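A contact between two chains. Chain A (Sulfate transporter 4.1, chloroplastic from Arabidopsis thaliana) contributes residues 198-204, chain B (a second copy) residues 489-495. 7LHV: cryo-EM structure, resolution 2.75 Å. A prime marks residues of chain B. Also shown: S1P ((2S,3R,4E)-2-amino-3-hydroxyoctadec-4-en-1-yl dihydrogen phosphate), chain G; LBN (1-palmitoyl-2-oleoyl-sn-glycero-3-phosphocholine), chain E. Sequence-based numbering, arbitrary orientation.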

ATOM      1  N   GLY A 198      -0.125  14.914  -0.502  1.00 56.25           N
ATOM      2  CA  GLY A 198      -1.442  14.590   0.011  1.00 56.25           C
ATOM      3  C   GLY A 198      -2.116  13.437  -0.699  1.00 56.25           C
ATOM      4  O   GLY A 198      -2.999  12.800  -0.118  1.00 56.25           O
ATOM      5  N   TRP A 199      -1.719  13.150  -1.940  1.00 56.06           N
ATOM      6  CA  TRP A 199      -2.341  12.065  -2.689  1.00 56.06           C
ATOM      7  C   TRP A 199      -1.987  10.692  -2.134  1.00 56.06           C
ATOM      8  O   TRP A 199      -2.651   9.711  -2.482  1.00 56.06           O
ATOM      9  N   LEU A 200      -0.964  10.596  -1.285  1.00 54.82           N
ATOM     10  CA  LEU A 200      -0.584   9.314  -0.706  1.00 54.82           C
ATOM     11  C   LEU A 200      -1.601   8.792   0.296  1.00 54.82           C
ATOM     12  O   LEU A 200      -1.535   7.615   0.660  1.00 54.82           O
ATOM     13  N   ILE A 201      -2.531   9.630   0.746  1.00 54.29           N
ATOM     14  CA  ILE A 201      -3.504   9.233   1.746  1.00 54.29           C
ATOM     15  C   ILE A 201      -4.910   9.105   1.168  1.00 54.29           C
ATOM     16  O   ILE A 201      -5.697   8.289   1.660  1.00 54.29           O
ATOM     17  N   ARG A 202      -5.236   9.854   0.115  1.00 53.93           N
ATOM     18  CA  ARG A 202      -6.591   9.896  -0.420  1.00 53.93           C
ATOM     19  C   ARG A 202      -7.015   8.604  -1.106  1.00 53.93           C
ATOM     20  O   ARG A 202      -8.104   8.572  -1.688  1.00 53.93           O
ATOM     21  N   PHE A 203      -6.203   7.550  -1.066  1.00 48.71           N
ATOM     22  CA  PHE A 203      -6.641   6.257  -1.572  1.00 48.71           C
ATOM     23  C   PHE A 203      -7.574   5.537  -0.610  1.00 48.71           C
ATOM     24  O   PHE A 203      -8.170   4.526  -0.994  1.00 48.71           O
ATOM     25  N   ILE A 204      -7.706   6.023   0.623  1.00 50.22           N
ATOM     26  CA  ILE A 204      -8.545   5.355   1.611  1.00 50.22           C
ATOM     27  C   ILE A 204     -10.009   5.555   1.248  1.00 50.22           C
ATOM     28  O   ILE A 204     -10.454   6.681   0.994  1.00 50.22           O
TER
ATOM     29  N   LEU B 489       4.864   0.710  -2.949  1.00 46.69           N
ATOM     30  CA  LEU B 489       3.493   1.085  -2.614  1.00 46.69           C
ATOM     31  C   LEU B 489       3.180   2.503  -3.066  1.00 46.69           C
ATOM     32  O   LEU B 489       2.081   2.775  -3.558  1.00 46.69           O
ATOM     33  N   ALA B 490       4.127   3.424  -2.892  1.00 48.60           N
ATOM     34  CA  ALA B 490       3.905   4.799  -3.314  1.00 48.60           C
ATOM     35  C   ALA B 490       3.676   4.875  -4.812  1.00 48.60           C
ATOM     36  O   ALA B 490       2.797   5.607  -5.275  1.00 48.60           O
ATOM     37  N   PHE B 491       4.449   4.117  -5.590  1.00 51.32           N
ATOM     38  CA  PHE B 491       4.284   4.166  -7.040  1.00 51.32           C
ATOM     39  C   PHE B 491       3.003   3.465  -7.481  1.00 51.32           C
ATOM     40  O   PHE B 491       2.344   3.906  -8.431  1.00 51.32           O
ATOM     41  N   VAL B 492       2.617   2.387  -6.792  1.00 48.77           N
ATOM     42  CA  VAL B 492       1.335   1.745  -7.083  1.00 48.77           C
ATOM     43  C   VAL B 492       0.187   2.709  -6.814  1.00 48.77           C
ATOM     44  O   VAL B 492      -0.748   2.828  -7.618  1.00 48.77           O
ATOM     45  N   ILE B 493       0.242   3.417  -5.687  1.00 48.13           N
ATOM     46  CA  ILE B 493      -0.809   4.365  -5.335  1.00 48.13           C
ATOM     47  C   ILE B 493      -0.825   5.535  -6.309  1.00 48.13           C
ATOM     48  O   ILE B 493      -1.892   6.021  -6.696  1.00 48.13           O
ATOM     49  N   HIS B 494       0.352   6.008  -6.723  1.00 51.15           N
ATOM     50  CA  HIS B 494       0.411   7.089  -7.699  1.00 51.15           C
ATOM     51  C   HIS B 494      -0.198   6.668  -9.028  1.00 51.15           C
ATOM     52  O   HIS B 494      -0.905   7.452  -9.668  1.00 51.15           O
ATOM     53  N   GLU B 495       0.078   5.441  -9.471  1.00 51.47           N
ATOM     54  CA  GLU B 495      -0.523   4.968 -10.713  1.00 51.47           C
ATOM     55  C   GLU B 495      -2.032   4.819 -10.578  1.00 51.47           C
ATOM     56  O   GLU B 495      -2.779   5.176 -11.496  1.00 51.47           O
TER

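This is a small, apolar and aromatic contact between a short 3-10 and turn segment of chain A and a helix of chain B, with two bound lipids packed against it. No hydrogen bond crosses between the two stretches, which together bury 294 Å².

Ile493′ sits at the middle of the contact. Its CA-to-CB bond points toward chain A, and its chi1 is m and chi2 t. It touches three residues. Ile493′ CD1 lies over one face of the Phe203 ring, 4.2 Å from the centroid, in a CH-pi contact. Ile493′ CD1 is also 4.4 Å from Leu200 CD2. Ile493′ CG2 is 4.3 Å from Trp199 CE3. Phe203 points toward the helix with chi1 p.

Trp199 also points toward the helix, with chi1 p. The edge of its indole meets the helix backbone. Trp199 CZ3 is 3.7 Å from Ala490′ O, near the ring plane. That oxygen already accepts the helix hydrogen bond from His494′ N (2.9 Å, N to O). His494′, with chi1 t, turns the edge of its ring toward the face of Trp199. The centroids are 5.2 Å apart and the planes meet at 71°.

Leu200 starts sideways, but its end comes nearer the helix. Its chi1 of -93° lies between wells, and chi2 is t. Leu200 CD2 packs 4.0 Å from Ala490′ CB. The small alanine side chain also meets the S1P headgroup region, with Ala490′ CB 3.5 Å from S1P O3.

The lipids contact both chains. Trp199 NE1 donates a hydrogen bond to LBN O1 at 3.1 Å. The S1P tail runs past Leu200 and Ile493′: S1P C14 is 3.8 Å from Leu200 CD2 and 3.7 Å from Ile493′ CD1. Ile201 points away and takes no part.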

ATOM      1  CB  TRP A 199      -1.939  12.145  -4.162  1.00 56.06           C
ATOM      2  CG  TRP A 199      -0.466  12.251  -4.367  1.00 56.06           C
ATOM      3  CD1 TRP A 199       0.262  13.396  -4.491  1.00 56.06           C
ATOM      4  CD2 TRP A 199       0.468  11.172  -4.453  1.00 56.06           C
ATOM      5  NE1 TRP A 199       1.590  13.096  -4.655  1.00 56.06           N
ATOM      6  CE2 TRP A 199       1.742  11.736  -4.635  1.00 56.06           C
ATOM      7  CE3 TRP A 199       0.348   9.780  -4.396  1.00 56.06           C
ATOM      8  CZ2 TRP A 199       2.889  10.960  -4.760  1.00 56.06           C
ATOM      9  CZ3 TRP A 199       1.487   9.013  -4.521  1.00 56.06           C
ATOM     10  CH2 TRP A 199       2.740   9.604  -4.701  1.00 56.06           C
ATOM     11  CB  LEU A 200       0.780   9.427  -0.023  1.00 54.82           C
ATOM     12  CG  LEU A 200       2.004   9.060  -0.856  1.00 54.82           C
ATOM     13  CD1 LEU A 200       3.270   9.435  -0.111  1.00 54.82           C
ATOM     14  CD2 LEU A 200       1.996   7.582  -1.193  1.00 54.82           C
ATOM     15  CB  ILE A 201      -3.484  10.226   2.928  1.00 54.29           C
ATOM     16  CG1 ILE A 201      -2.088  10.287   3.540  1.00 54.29           C
ATOM     17  CG2 ILE A 201      -4.474   9.826   4.002  1.00 54.29           C
ATOM     18  CD1 ILE A 201      -1.616   8.966   4.092  1.00 54.29           C
ATOM     19  CB  ARG A 202      -6.727  11.069  -1.392  1.00 53.93           C
ATOM     20  CG  ARG A 202      -6.352  12.405  -0.781  1.00 53.93           C
ATOM     21  CD  ARG A 202      -6.558  13.547  -1.762  1.00 53.93           C
ATOM     22  NE  ARG A 202      -5.679  14.672  -1.469  1.00 53.93           N
ATOM     23  CZ  ARG A 202      -5.854  15.519  -0.463  1.00 53.93           C
ATOM     24  NH1 ARG A 202      -6.890  15.418   0.353  1.00 53.93           N
ATOM     25  NH2 ARG A 202      -4.969  16.491  -0.272  1.00 53.93           N
ATOM     26  CB  PHE A 203      -5.431   5.366  -1.880  1.00 48.71           C
ATOM     27  CG  PHE A 203      -4.768   4.796  -0.658  1.00 48.71           C
ATOM     28  CD1 PHE A 203      -3.766   5.492  -0.011  1.00 48.71           C
ATOM     29  CD2 PHE A 203      -5.145   3.562  -0.157  1.00 48.71           C
ATOM     30  CE1 PHE A 203      -3.157   4.974   1.110  1.00 48.71           C
ATOM     31  CE2 PHE A 203      -4.542   3.045   0.963  1.00 48.71           C
ATOM     32  CZ  PHE A 203      -3.546   3.750   1.597  1.00 48.71           C
ATOM     33  CB  ILE A 204      -8.236   5.880   3.019  1.00 50.22           C
ATOM     34  CG1 ILE A 204      -6.757   5.677   3.338  1.00 50.22           C
ATOM     35  CG2 ILE A 204      -9.096   5.178   4.046  1.00 50.22           C
ATOM     36  CD1 ILE A 204      -6.301   6.373   4.589  1.00 50.22           C
TER
ATOM     37  CB  LEU B 489       3.255   0.947  -1.113  1.00 46.69           C
ATOM     38  CG  LEU B 489       2.696  -0.389  -0.640  1.00 46.69           C
ATOM     39  CD1 LEU B 489       2.599  -0.412   0.872  1.00 46.69           C
ATOM     40  CD2 LEU B 489       1.342  -0.630  -1.272  1.00 46.69           C
ATOM     41  CB  ALA B 490       5.088   5.673  -2.908  1.00 48.60           C
ATOM     42  CB  PHE B 491       5.513   3.574  -7.718  1.00 51.32           C
ATOM     43  CG  PHE B 491       6.621   4.565  -7.895  1.00 51.32           C
ATOM     44  CD1 PHE B 491       6.488   5.618  -8.779  1.00 51.32           C
ATOM     45  CD2 PHE B 491       7.779   4.466  -7.150  1.00 51.32           C
ATOM     46  CE1 PHE B 491       7.499   6.540  -8.931  1.00 51.32           C
ATOM     47  CE2 PHE B 491       8.792   5.385  -7.298  1.00 51.32           C
ATOM     48  CZ  PHE B 491       8.652   6.422  -8.190  1.00 51.32           C
ATOM     49  CB  VAL B 492       1.189   0.451  -6.260  1.00 48.77           C
ATOM     50  CG1 VAL B 492      -0.264   0.027  -6.189  1.00 48.77           C
ATOM     51  CG2 VAL B 492       2.031  -0.652  -6.862  1.00 48.77           C
ATOM     52  CB  ILE B 493      -0.630   4.832  -3.879  1.00 48.13           C
ATOM     53  CG1 ILE B 493      -0.962   3.689  -2.921  1.00 48.13           C
ATOM     54  CG2 ILE B 493      -1.501   6.036  -3.588  1.00 48.13           C
ATOM     55  CD1 ILE B 493      -0.512   3.936  -1.510  1.00 48.13           C
ATOM     56  CB  HIS B 494       1.854   7.543  -7.896  1.00 51.15           C
ATOM     57  CG  HIS B 494       2.000   8.675  -8.863  1.00 51.15           C
ATOM     58  ND1 HIS B 494       2.277   8.480 -10.198  1.00 51.15           N
ATOM     59  CD2 HIS B 494       1.912  10.014  -8.688  1.00 51.15           C
ATOM     60  CE1 HIS B 494       2.351   9.651 -10.805  1.00 51.15           C
ATOM     61  NE2 HIS B 494       2.135  10.597  -9.912  1.00 51.15           N
ATOM     62  CB  GLU B 495       0.103   3.643 -11.138  1.00 51.47           C
ATOM     63  CG  GLU B 495      -0.448   3.112 -12.446  1.00 51.47           C
ATOM     64  CD  GLU B 495      -0.110   4.007 -13.621  1.00 51.47           C
ATOM     65  OE1 GLU B 495       0.910   4.723 -13.552  1.00 51.47           O
ATOM     66  OE2 GLU B 495      -0.869   4.001 -14.613  1.00 51.47           O
TER
HETATM   67  C1  S1P G1001       7.577  11.322  -6.090  1.00 66.34           C
HETATM   68  O1  S1P G1001       6.413  11.462  -6.928  1.00 66.34           O
HETATM   69  C2  S1P G1001       7.520   9.860  -5.724  1.00 66.34           C
HETATM   70  N2  S1P G1001       6.194   9.344  -6.053  1.00 66.34           N
HETATM   71  C3  S1P G1001       7.711   9.563  -4.236  1.00 66.34           C
HETATM   72  O3  S1P G1001       6.701   8.610  -3.929  1.00 66.34           O
HETATM   73  C4  S1P G1001       7.558  10.763  -3.364  1.00 66.34           C
HETATM   74  C5  S1P G1001       7.763  10.786  -2.062  1.00 66.34           C
HETATM   75  C6  S1P G1001       8.180   9.698  -1.136  1.00 66.34           C
HETATM   76  C7  S1P G1001       7.069   8.792  -0.650  1.00 66.34           C
HETATM   77  C8  S1P G1001       7.507   7.357  -0.562  1.00 66.34           C
HETATM   78  C9  S1P G1001       7.267   6.717   0.782  1.00 66.34           C
HETATM   79  C10 S1P G1001       5.858   6.207   0.960  1.00 66.34           C
HETATM   80  C11 S1P G1001       5.648   5.380   2.205  1.00 66.34           C
HETATM   81  C12 S1P G1001       4.338   4.620   2.217  1.00 66.34           C
HETATM   82  C13 S1P G1001       3.566   4.715   0.930  1.00 66.34           C
HETATM   83  C14 S1P G1001       2.084   4.494   1.083  1.00 66.34           C
HETATM   84  C15 S1P G1001       1.675   4.004   2.447  1.00 66.34           C
HETATM   85  C16 S1P G1001       0.503   4.754   3.054  1.00 66.34           C
HETATM   86  P22 S1P G1001       6.349  11.343  -8.514  1.00 66.34           P
HETATM   87  O23 S1P G1001       7.701  11.711  -9.078  1.00 66.34           O
HETATM   88  O24 S1P G1001       6.095   9.900  -8.815  1.00 66.34           O
HETATM   89  O25 S1P G1001       5.281  12.193  -9.012  1.00 66.34           O
HETATM   90  C1  LBN E1003       5.098  14.452  -6.010  1.00 20.00           C
HETATM   91  P1  LBN E1003       3.006  15.336  -7.363  1.00 20.00           P
HETATM   92  C2  LBN E1003       6.026  15.353  -5.238  1.00 20.00           C
HETATM   93  C3  LBN E1003       7.479  15.001  -5.437  1.00 20.00           C
HETATM   94  C5  LBN E1003      10.651  22.055   0.132  1.00 20.00           C
HETATM   95  O1  LBN E1003       3.738  14.927  -6.005  1.00 20.00           O
HETATM   96  O2  LBN E1003       2.683  14.136  -8.168  1.00 20.00           O
HETATM   97  O3  LBN E1003       3.815  16.409  -7.973  1.00 20.00           O
HETATM   98  O4  LBN E1003       1.628  16.035  -6.976  1.00 20.00           O
HETATM   99  C25 LBN E1003       8.759  14.709  -3.482  1.00 20.00           C
HETATM  100  O5  LBN E1003       8.335  15.553  -4.409  1.00 20.00           O
HETATM  101  C26 LBN E1003      10.188  14.923  -3.116  1.00 20.00           C
HETATM  102  O6  LBN E1003       8.076  13.870  -3.005  1.00 20.00           O
HETATM  103  C27 LBN E1003      10.459  14.585  -1.658  1.00 20.00           C
HETATM  104  C28 LBN E1003      10.610  13.105  -1.361  1.00 20.00           C
HETATM  105  C29 LBN E1003      10.071  12.712  -0.001  1.00 20.00           C
HETATM  106  C30 LBN E1003      10.801  11.553   0.650  1.00 20.00           C
HETATM  107  C31 LBN E1003      10.028  10.907   1.784  1.00 20.00           C
HETATM  108  C34 LBN E1003       6.585  17.511  -6.247  1.00 20.00           C
HETATM  109  O7  LBN E1003       5.725  16.751  -5.555  1.00 20.00           O
HETATM  110  C35 LBN E1003       7.232  18.542  -5.375  1.00 20.00           C
HETATM  111  O8  LBN E1003       6.731  17.442  -7.436  1.00 20.00           O
HETATM  112  C36 LBN E1003       7.360  19.873  -6.087  1.00 20.00           C
HETATM  113  C37 LBN E1003       7.920  20.955  -5.213  1.00 20.00           C
HETATM  114  C38 LBN E1003       8.459  20.439  -3.920  1.00 20.00           C
HETATM  115  C39 LBN E1003       9.529  21.321  -3.342  1.00 20.00           C
HETATM  116  C40 LBN E1003       9.078  22.735  -3.081  1.00 20.00           C
HETATM  117  C41 LBN E1003       9.707  23.304  -1.827  1.00 20.00           C
HETATM  118  C42 LBN E1003      10.579  22.293  -1.161  1.00 20.00           C